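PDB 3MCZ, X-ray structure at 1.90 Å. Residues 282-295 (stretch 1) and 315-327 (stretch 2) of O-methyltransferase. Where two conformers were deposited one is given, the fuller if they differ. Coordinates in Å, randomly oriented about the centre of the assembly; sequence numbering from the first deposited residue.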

ATOM      1  N   ALA A 282      15.114  38.768   5.953  1.00 12.63           N
ATOM      2  CA  ALA A 282      14.206  37.711   6.407  1.00 11.98           C
ATOM      3  C   ALA A 282      14.828  36.340   6.262  1.00 12.45           C
ATOM      4  O   ALA A 282      15.554  36.058   5.300  1.00 11.84           O
ATOM      5  CB  ALA A 282      12.865  37.758   5.619  1.00 11.31           C
ATOM      6  N   LEU A 283      14.495  35.490   7.219  1.00 12.97           N
ATOM      7  CA  LEU A 283      14.753  34.067   7.159  1.00 13.31           C
ATOM      8  C   LEU A 283      13.421  33.364   6.841  1.00 13.69           C
ATOM      9  O   LEU A 283      12.397  33.595   7.536  1.00 14.10           O
ATOM     10  CB  LEU A 283      15.264  33.582   8.530  1.00 12.42           C
ATOM     11  CG  LEU A 283      15.449  32.058   8.663  1.00 14.37           C
ATOM     12  CD1 LEU A 283      16.420  31.494   7.600  1.00 12.84           C
ATOM     13  CD2 LEU A 283      15.896  31.638  10.072  1.00 14.13           C
ATOM     14  N   LEU A 284      13.415  32.525   5.800  1.00 12.94           N
ATOM     15  CA  LEU A 284      12.218  31.793   5.414  1.00 13.61           C
ATOM     16  C   LEU A 284      12.429  30.332   5.729  1.00 14.26           C
ATOM     17  O   LEU A 284      13.442  29.757   5.342  1.00 13.39           O
ATOM     18  CB  LEU A 284      11.915  31.925   3.923  1.00 13.50           C
ATOM     19  CG  LEU A 284      11.789  33.339   3.363  1.00 16.10           C
ATOM     20  CD1 LEU A 284      11.412  33.305   1.871  1.00 13.82           C
ATOM     21  CD2 LEU A 284      10.807  34.223   4.167  1.00 15.56           C
ATOM     22  N   ILE A 285      11.481  29.744   6.451  1.00 14.34           N
ATOM     23  CA  ILE A 285      11.496  28.311   6.693  1.00 15.28           C
ATOM     24  C   ILE A 285      10.161  27.707   6.290  1.00 15.01           C
ATOM     25  O   ILE A 285       9.139  28.037   6.839  1.00 15.84           O
ATOM     26  CB  ILE A 285      11.761  27.964   8.155  1.00 15.01           C
ATOM     27  CG1 ILE A 285      13.077  28.606   8.662  1.00 16.29           C
ATOM     28  CG2 ILE A 285      11.758  26.402   8.328  1.00 15.73           C
ATOM     29  CD1 ILE A 285      13.333  28.460  10.181  1.00 13.95           C
ATOM     30  N   LEU A 286      10.199  26.818   5.312  1.00 15.67           N
ATOM     31  CA  LEU A 286       9.030  26.102   4.881  1.00 16.03           C
ATOM     32  C   LEU A 286       9.083  24.727   5.539  1.00 15.03           C
ATOM     33  O   LEU A 286      10.080  24.015   5.430  1.00 14.77           O
ATOM     34  CB  LEU A 286       9.080  25.954   3.378  1.00 16.36           C
ATOM     35  CG  LEU A 286       7.865  25.332   2.728  1.00 19.54           C
ATOM     36  CD1 LEU A 286       6.616  26.200   2.949  1.00 18.54           C
ATOM     37  CD2 LEU A 286       8.182  25.173   1.224  1.00 21.78           C
ATOM     38  N   THR A 287       8.012  24.357   6.215  1.00 15.36           N
ATOM     39  CA  THR A 287       7.998  23.136   6.975  1.00 15.48           C
ATOM     40  C   THR A 287       6.573  22.564   7.020  1.00 16.11           C
ATOM     41  O   THR A 287       5.577  23.316   7.068  1.00 14.70           O
ATOM     42  CB  THR A 287       8.594  23.376   8.374  1.00 15.95           C
ATOM     43  OG1 THR A 287       8.714  22.127   9.045  1.00 16.83           O
ATOM     44  CG2 THR A 287       7.713  24.331   9.242  1.00 15.25           C
HETATM   45  N   MSE A 288       6.448  21.241   6.980  1.00 15.59           N
HETATM   46  CA  MSE A 288       5.118  20.657   7.088  1.00 15.52           C
HETATM   47  C   MSE A 288       4.525  21.005   8.451  1.00 14.58           C
HETATM   48  O   MSE A 288       5.162  20.834   9.491  1.00 14.88           O
HETATM   49  CB  MSE A 288       5.115  19.136   6.942  1.00 16.00           C
HETATM   50  CG  MSE A 288       3.664  18.591   7.000  1.00 20.28           C
HETATM   51 SE   MSE A 288       3.589  16.757   6.380  0.95 25.26          SE
HETATM   52  CE  MSE A 288       4.224  17.312   4.630  1.00 28.22           C
ATOM     53  N   THR A 289       3.278  21.420   8.459  1.00 14.03           N
ATOM     54  CA  THR A 289       2.654  21.890   9.705  1.00 14.26           C
ATOM     55  C   THR A 289       2.481  20.732  10.700  1.00 14.96           C
ATOM     56  O   THR A 289       1.944  19.668  10.349  1.00 14.42           O
ATOM     57  CB  THR A 289       1.286  22.479   9.407  1.00 14.53           C
ATOM     58  OG1 THR A 289       1.438  23.529   8.453  1.00 14.39           O
ATOM     59  CG2 THR A 289       0.606  23.020  10.668  1.00 15.18           C
HETATM   60  N   MSE A 290       2.962  20.933  11.915  1.00 15.01           N
HETATM   61  CA  MSE A 290       2.853  19.926  12.966  0.50 15.72           C
HETATM   62  C   MSE A 290       2.652  20.635  14.291  1.00 15.70           C
HETATM   63  O   MSE A 290       3.473  21.480  14.671  1.00 15.03           O
HETATM   64  CB  MSE A 290       4.138  19.094  13.007  0.50 16.34           C
HETATM   65  CG  MSE A 290       4.306  18.297  14.289  0.50 18.63           C
HETATM   66 SE   MSE A 290       6.008  17.393  14.430  0.50 18.39          SE
HETATM   67  CE  MSE A 290       5.171  15.698  13.773  0.50 11.73           C
ATOM     68  N   ASN A 291       1.599  20.277  15.004  1.00 15.38           N
ATOM     69  CA  ASN A 291       1.344  20.856  16.302  1.00 15.67           C
ATOM     70  C   ASN A 291       2.297  20.275  17.358  1.00 15.90           C
ATOM     71  O   ASN A 291       2.949  19.235  17.130  1.00 14.11           O
ATOM     72  CB  ASN A 291      -0.119  20.631  16.696  1.00 16.21           C
ATOM     73  CG  ASN A 291      -1.080  21.313  15.748  1.00 19.74           C
ATOM     74  OD1 ASN A 291      -0.680  22.155  14.966  1.00 22.92           O
ATOM     75  ND2 ASN A 291      -2.333  20.946  15.808  1.00 22.50           N
ATOM     76  N   ASP A 292       2.357  20.923  18.523  1.00 15.34           N
ATOM     77  CA  ASP A 292       3.179  20.412  19.661  1.00 15.79           C
ATOM     78  C   ASP A 292       2.815  18.994  20.151  1.00 15.31           C
ATOM     79  O   ASP A 292       3.647  18.296  20.700  1.00 15.81           O
ATOM     80  CB  ASP A 292       3.137  21.407  20.829  1.00 17.01           C
ATOM     81  CG  ASP A 292       4.089  22.590  20.613  1.00 19.99           C
ATOM     82  OD1 ASP A 292       5.174  22.427  19.960  1.00 23.59           O
ATOM     83  OD2 ASP A 292       3.765  23.676  21.122  1.00 24.59           O
ATOM     84  N   ASP A 293       1.606  18.537  19.900  1.00 14.33           N
ATOM     85  CA  ASP A 293       1.210  17.188  20.307  1.00 15.66           C
ATOM     86  C   ASP A 293       1.817  16.069  19.439  1.00 15.93           C
ATOM     87  O   ASP A 293       1.742  14.909  19.794  1.00 16.64           O
ATOM     88  CB  ASP A 293      -0.314  17.074  20.376  1.00 15.61           C
ATOM     89  CG  ASP A 293      -1.005  17.188  19.008  1.00 17.68           C
ATOM     90  OD1 ASP A 293      -0.352  17.203  17.931  1.00 18.61           O
ATOM     91  OD2 ASP A 293      -2.250  17.229  19.015  1.00 20.95           O
ATOM     92  N   ARG A 294       2.435  16.439  18.322  1.00 14.90           N
ATOM     93  CA  ARG A 294       3.099  15.490  17.393  1.00 15.66           C
ATOM     94  C   ARG A 294       2.150  14.493  16.693  1.00 14.94           C
ATOM     95  O   ARG A 294       2.599  13.580  16.010  1.00 13.86           O
ATOM     96  CB  ARG A 294       4.248  14.775  18.113  1.00 16.04           C
ATOM     97  CG  ARG A 294       5.395  15.723  18.310  1.00 18.21           C
ATOM     98  CD  ARG A 294       6.444  15.066  19.109  1.00 20.78           C
ATOM     99  NE  ARG A 294       7.692  15.823  19.114  1.00 24.17           N
ATOM    100  CZ  ARG A 294       7.949  16.909  19.818  1.00 27.56           C
ATOM    101  NH1 ARG A 294       7.029  17.540  20.615  1.00 26.41           N
ATOM    102  NH2 ARG A 294       9.167  17.411  19.682  1.00 29.85           N
ATOM    103  N   VAL A 295       0.844  14.695  16.838  1.00 14.50           N
ATOM    104  CA  VAL A 295      -0.133  13.809  16.204  1.00 14.98           C
ATOM    105  C   VAL A 295      -1.145  14.542  15.350  1.00 15.86           C
ATOM    106  O   VAL A 295      -1.950  13.887  14.688  1.00 16.84           O
ATOM    107  CB  VAL A 295      -0.873  12.911  17.198  1.00 15.48           C
ATOM    108  CG1 VAL A 295       0.095  11.978  17.923  1.00 14.33           C
ATOM    109  CG2 VAL A 295      -1.660  13.728  18.235  1.00 13.57           C
ATOM    110  N   GLU A 315      13.031  13.389  11.039  1.00 14.29           N
ATOM    111  CA  GLU A 315      12.004  13.651  12.025  1.00 14.47           C
ATOM    112  C   GLU A 315      11.385  14.990  11.725  1.00 15.29           C
ATOM    113  O   GLU A 315      12.133  15.943  11.430  1.00 17.10           O
ATOM    114  CB  GLU A 315      12.639  13.696  13.408  1.00 15.37           C
ATOM    115  CG  GLU A 315      11.685  14.163  14.509  1.00 16.43           C
ATOM    116  CD  GLU A 315      12.295  14.122  15.924  1.00 19.29           C
ATOM    117  OE1 GLU A 315      13.540  14.006  16.055  1.00 19.42           O
ATOM    118  OE2 GLU A 315      11.508  14.227  16.914  1.00 21.20           O
ATOM    119  N   LEU A 316      10.065  15.096  11.805  1.00 15.13           N
ATOM    120  CA  LEU A 316       9.402  16.376  11.593  1.00 14.85           C
ATOM    121  C   LEU A 316       9.336  17.039  12.954  1.00 15.28           C
ATOM    122  O   LEU A 316       8.820  16.464  13.860  1.00 17.31           O
ATOM    123  CB  LEU A 316       7.993  16.219  10.995  1.00 14.60           C
ATOM    124  CG  LEU A 316       7.263  17.523  10.632  1.00 13.61           C
ATOM    125  CD1 LEU A 316       8.065  18.421   9.677  1.00 14.48           C
ATOM    126  CD2 LEU A 316       5.837  17.191  10.063  1.00 14.00           C
ATOM    127  N   HIS A 317       9.875  18.249  13.081  1.00 14.28           N
ATOM    128  CA  HIS A 317       9.828  19.009  14.307  1.00 15.05           C
ATOM    129  C   HIS A 317       8.567  19.883  14.360  1.00 14.54           C
ATOM    130  O   HIS A 317       8.138  20.419  13.321  1.00 13.91           O
ATOM    131  CB  HIS A 317      11.092  19.860  14.431  1.00 14.58           C
ATOM    132  CG  HIS A 317      12.338  19.038  14.325  1.00 16.50           C
ATOM    133  ND1 HIS A 317      12.663  18.081  15.264  1.00 22.04           N
ATOM    134  CD2 HIS A 317      13.296  18.984  13.378  1.00 17.37           C
ATOM    135  CE1 HIS A 317      13.787  17.484  14.902  1.00 21.07           C
ATOM    136  NE2 HIS A 317      14.196  18.019  13.766  1.00 17.37           N
ATOM    137  N   PRO A 318       7.976  20.013  15.550  1.00 15.40           N
ATOM    138  CA  PRO A 318       6.785  20.849  15.634  1.00 15.33           C
ATOM    139  C   PRO A 318       7.006  22.280  15.183  1.00 15.61           C
ATOM    140  O   PRO A 318       8.022  22.895  15.496  1.00 15.52           O
ATOM    141  CB  PRO A 318       6.393  20.792  17.109  1.00 16.11           C
ATOM    142  CG  PRO A 318       7.023  19.479  17.629  1.00 16.91           C
ATOM    143  CD  PRO A 318       8.271  19.309  16.822  1.00 15.79           C
ATOM    144  N   THR A 319       6.004  22.810  14.489  1.00 14.92           N
ATOM    145  CA  THR A 319       6.077  24.144  13.933  1.00 14.76           C
ATOM    146  C   THR A 319       6.205  25.229  14.984  1.00 14.83           C
ATOM    147  O   THR A 319       6.992  26.137  14.793  1.00 13.93           O
ATOM    148  CB  THR A 319       4.884  24.370  12.954  1.00 14.25           C
ATOM    149  OG1 THR A 319       4.864  23.264  12.023  1.00 15.29           O
ATOM    150  CG2 THR A 319       5.048  25.692  12.208  1.00 14.52           C
ATOM    151  N   PRO A 320       5.442  25.150  16.091  1.00 14.45           N
ATOM    152  CA  PRO A 320       5.661  26.120  17.154  1.00 14.97           C
ATOM    153  C   PRO A 320       7.056  26.053  17.768  1.00 15.30           C
ATOM    154  O   PRO A 320       7.569  27.078  18.228  1.00 14.68           O
ATOM    155  CB  PRO A 320       4.600  25.761  18.214  1.00 14.74           C
ATOM    156  CG  PRO A 320       3.529  25.036  17.432  1.00 14.70           C
ATOM    157  CD  PRO A 320       4.311  24.258  16.396  1.00 14.85           C
ATOM    158  N   TRP A 321       7.666  24.870  17.778  1.00 15.30           N
ATOM    159  CA  TRP A 321       9.025  24.731  18.316  1.00 15.49           C
ATOM    160  C   TRP A 321      10.020  25.425  17.371  1.00 15.82           C
ATOM    161  O   TRP A 321      10.889  26.181  17.822  1.00 14.67           O
ATOM    162  CB  TRP A 321       9.403  23.259  18.503  1.00 16.19           C
ATOM    163  CG  TRP A 321      10.781  23.080  19.003  1.00 15.72           C
ATOM    164  CD1 TRP A 321      11.200  23.121  20.293  1.00 18.38           C
ATOM    165  CD2 TRP A 321      11.929  22.841  18.208  1.00 15.82           C
ATOM    166  NE1 TRP A 321      12.561  22.929  20.353  1.00 16.94           N
ATOM    167  CE2 TRP A 321      13.033  22.785  19.073  1.00 18.54           C
ATOM    168  CE3 TRP A 321      12.138  22.715  16.840  1.00 14.41           C
ATOM    169  CZ2 TRP A 321      14.330  22.555  18.616  1.00 15.29           C
ATOM    170  CZ3 TRP A 321      13.439  22.470  16.388  1.00 17.78           C
ATOM    171  CH2 TRP A 321      14.507  22.381  17.281  1.00 17.20           C
ATOM    172  N   ILE A 322       9.876  25.176  16.072  1.00 15.44           N
ATOM    173  CA  ILE A 322      10.700  25.881  15.080  1.00 15.60           C
ATOM    174  C   ILE A 322      10.545  27.409  15.234  1.00 14.94           C
ATOM    175  O   ILE A 322      11.533  28.146  15.262  1.00 13.69           O
ATOM    176  CB  ILE A 322      10.383  25.445  13.626  1.00 15.56           C
ATOM    177  CG1 ILE A 322      10.679  23.948  13.454  1.00 14.97           C
ATOM    178  CG2 ILE A 322      11.205  26.292  12.647  1.00 13.98           C
ATOM    179  CD1 ILE A 322      10.138  23.261  12.112  1.00 10.91           C
ATOM    180  N   ALA A 323       9.304  27.876  15.335  1.00 14.73           N
ATOM    181  CA  ALA A 323       9.065  29.287  15.463  1.00 14.16           C
ATOM    182  C   ALA A 323       9.735  29.863  16.698  1.00 14.07           C
ATOM    183  O   ALA A 323      10.299  30.971  16.636  1.00 14.74           O
ATOM    184  CB  ALA A 323       7.544  29.600  15.440  1.00 14.30           C
ATOM    185  N   GLY A 324       9.715  29.130  17.817  1.00 14.10           N
ATOM    186  CA  GLY A 324      10.381  29.583  19.048  1.00 14.18           C
ATOM    187  C   GLY A 324      11.886  29.684  18.874  1.00 14.00           C
ATOM    188  O   GLY A 324      12.499  30.626  19.378  1.00 14.69           O
ATOM    189  N   VAL A 325      12.481  28.758  18.115  1.00 13.93           N
ATOM    190  CA  VAL A 325      13.924  28.832  17.848  1.00 14.16           C
ATOM    191  C   VAL A 325      14.300  30.095  17.047  1.00 15.08           C
ATOM    192  O   VAL A 325      15.267  30.805  17.357  1.00 15.04           O
ATOM    193  CB  VAL A 325      14.453  27.583  17.145  1.00 14.36           C
ATOM    194  CG1 VAL A 325      15.951  27.762  16.888  1.00 13.67           C
ATOM    195  CG2 VAL A 325      14.185  26.316  17.997  1.00 15.12           C
ATOM    196  N   VAL A 326      13.480  30.426  16.058  1.00 14.88           N
ATOM    197  CA  VAL A 326      13.679  31.647  15.275  1.00 14.49           C
ATOM    198  C   VAL A 326      13.581  32.900  16.163  1.00 16.31           C
ATOM    199  O   VAL A 326      14.429  33.811  16.059  1.00 15.11           O
ATOM    200  CB  VAL A 326      12.684  31.687  14.069  1.00 14.41           C
ATOM    201  CG1 VAL A 326      12.825  32.989  13.251  1.00 11.37           C
ATOM    202  CG2 VAL A 326      12.906  30.469  13.168  1.00 16.30           C
ATOM    203  N   ARG A 327      12.577  32.936  17.041  1.00 17.67           N
ATOM    204  CA  ARG A 327      12.479  34.023  18.030  1.00 19.51           C
ATOM    205  C   ARG A 327      13.695  34.085  18.946  1.00 19.82           C
ATOM    206  O   ARG A 327      14.239  35.156  19.157  1.00 19.04           O
ATOM    207  CB  ARG A 327      11.221  33.904  18.892  1.00 20.31           C
ATOM    208  CG  ARG A 327      10.000  34.180  18.138  1.00 21.78           C
ATOM    209  CD  ARG A 327       8.777  34.394  19.051  1.00 25.83           C
ATOM    210  NE  ARG A 327       7.596  34.246  18.202  1.00 27.04           N
ATOM    211  CZ  ARG A 327       6.936  33.111  18.000  1.00 29.81           C
ATOM    212  NH1 ARG A 327       7.243  32.004  18.668  1.00 28.42           N
ATOM    213  NH2 ARG A 327       5.923  33.115  17.147  1.00 33.42           N
TER
HETATM  214  O   HOH W   1       6.882  21.833  11.351  1.00 14.20           O
HETATM  215  O   HOH W   2       8.983  15.359  16.507  1.00 22.80           O
HETATM  216  O   HOH W   3      11.588  17.843  17.740  1.00 28.21           O

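Residues 282-288 form the end of a β-strand, and residues 319-327 form the start of a helix that runs back along it, nearly antiparallel: the two N-to-C directions differ by 160°, and the axes approach to 10.0 Å. The backbones converge toward the end of the strand. The CA atoms of Leu283 and Val326 lie 8.5 Å apart and those of Ile285 and Ile322 8.8 Å apart, whereas CA of Met290 comes within 4.8 Å of CA of Pro318. Beyond the strand, the chain makes a type I turn from Asn291 to Arg294, closed by a hydrogen bond from Arg294 N to Asn291 O (3.1 Å).

The point of closest backbone approach is fastened by a reciprocal pair of hydrogen bonds. Thr319 N donates to Met290 O (2.9 Å), and Met290 N donates to Thr319 OG1 (3.0 Å), both with nearly straight geometry. Because Pro318 occupies the N-cap position, Thr319 N lies in the first turn of the helix, where amides lack an intrahelical acceptor; the carbonyl of Met290 supplies one from the other stretch. Pro318 O in turn accepts from Ile322 N (3.0 Å) within the helix.

Alternate strand residues Leu283, Ile285 and Thr287 point toward the helix, while Leu284 and Leu286 are out of its reach. Ile285 CD1 packs against Val326 CG2 (3.6 Å) and Ile322 CG2 (3.9 Å), bridging one turn of helix. Leu283 makes a looser contact with the same valine, CD2 to CG2 at 4.5 Å. Nearer the loop, Thr287 OG1 lies 3.6 Å from Ile322 CD1 and 3.8 Å from Leu316 CD1, but its polar needs are met by a buried cluster around water 1. This water accepts from Thr287 OG1 (3.0 Å) and Thr319 OG1 (2.6 Å) and donates to Met288 O and His317 O (both 2.7 Å), so that four residues, two from each stretch, share one solvent molecule. Thr319 OG1 thus gives a proton to the water while accepting one from Met290 N.

Leu316 and the selenomethionine Met290 have the largest areas covered across the contact. Leu316 CD2 rests against Met288 CB (3.7 Å) and Met290 CB (3.9 Å). The extended Met290 side chain carries its selenium along the loop before the helix, where SE approaches Leu316 O to 3.0 Å and Pro318 CD to 3.8 Å.

At the more exposed edge of the contact, the side chains of Asp292 and Arg294 reach the prolines that begin the helix: Asp292 OD1 is 3.5 Å from Pro318 CB, and Asp292 OD2 is 3.7 Å from Pro320 CB. The Arg294 guanidinium is covered on one face by Pro318 CG, 3.5 Å from CZ, leaving its nitrogens free to bond in other directions. Arg294 NE donates to water 2 (2.9 Å), which donates to Glu315 OE2 (2.8 Å) and Leu316 O (2.9 Å). Water 3 lies 2.7 Å from His317 ND1 and accepts a weak bond from Arg294 NH2 (3.1 Å), extending the solvent-mediated link between the stretches.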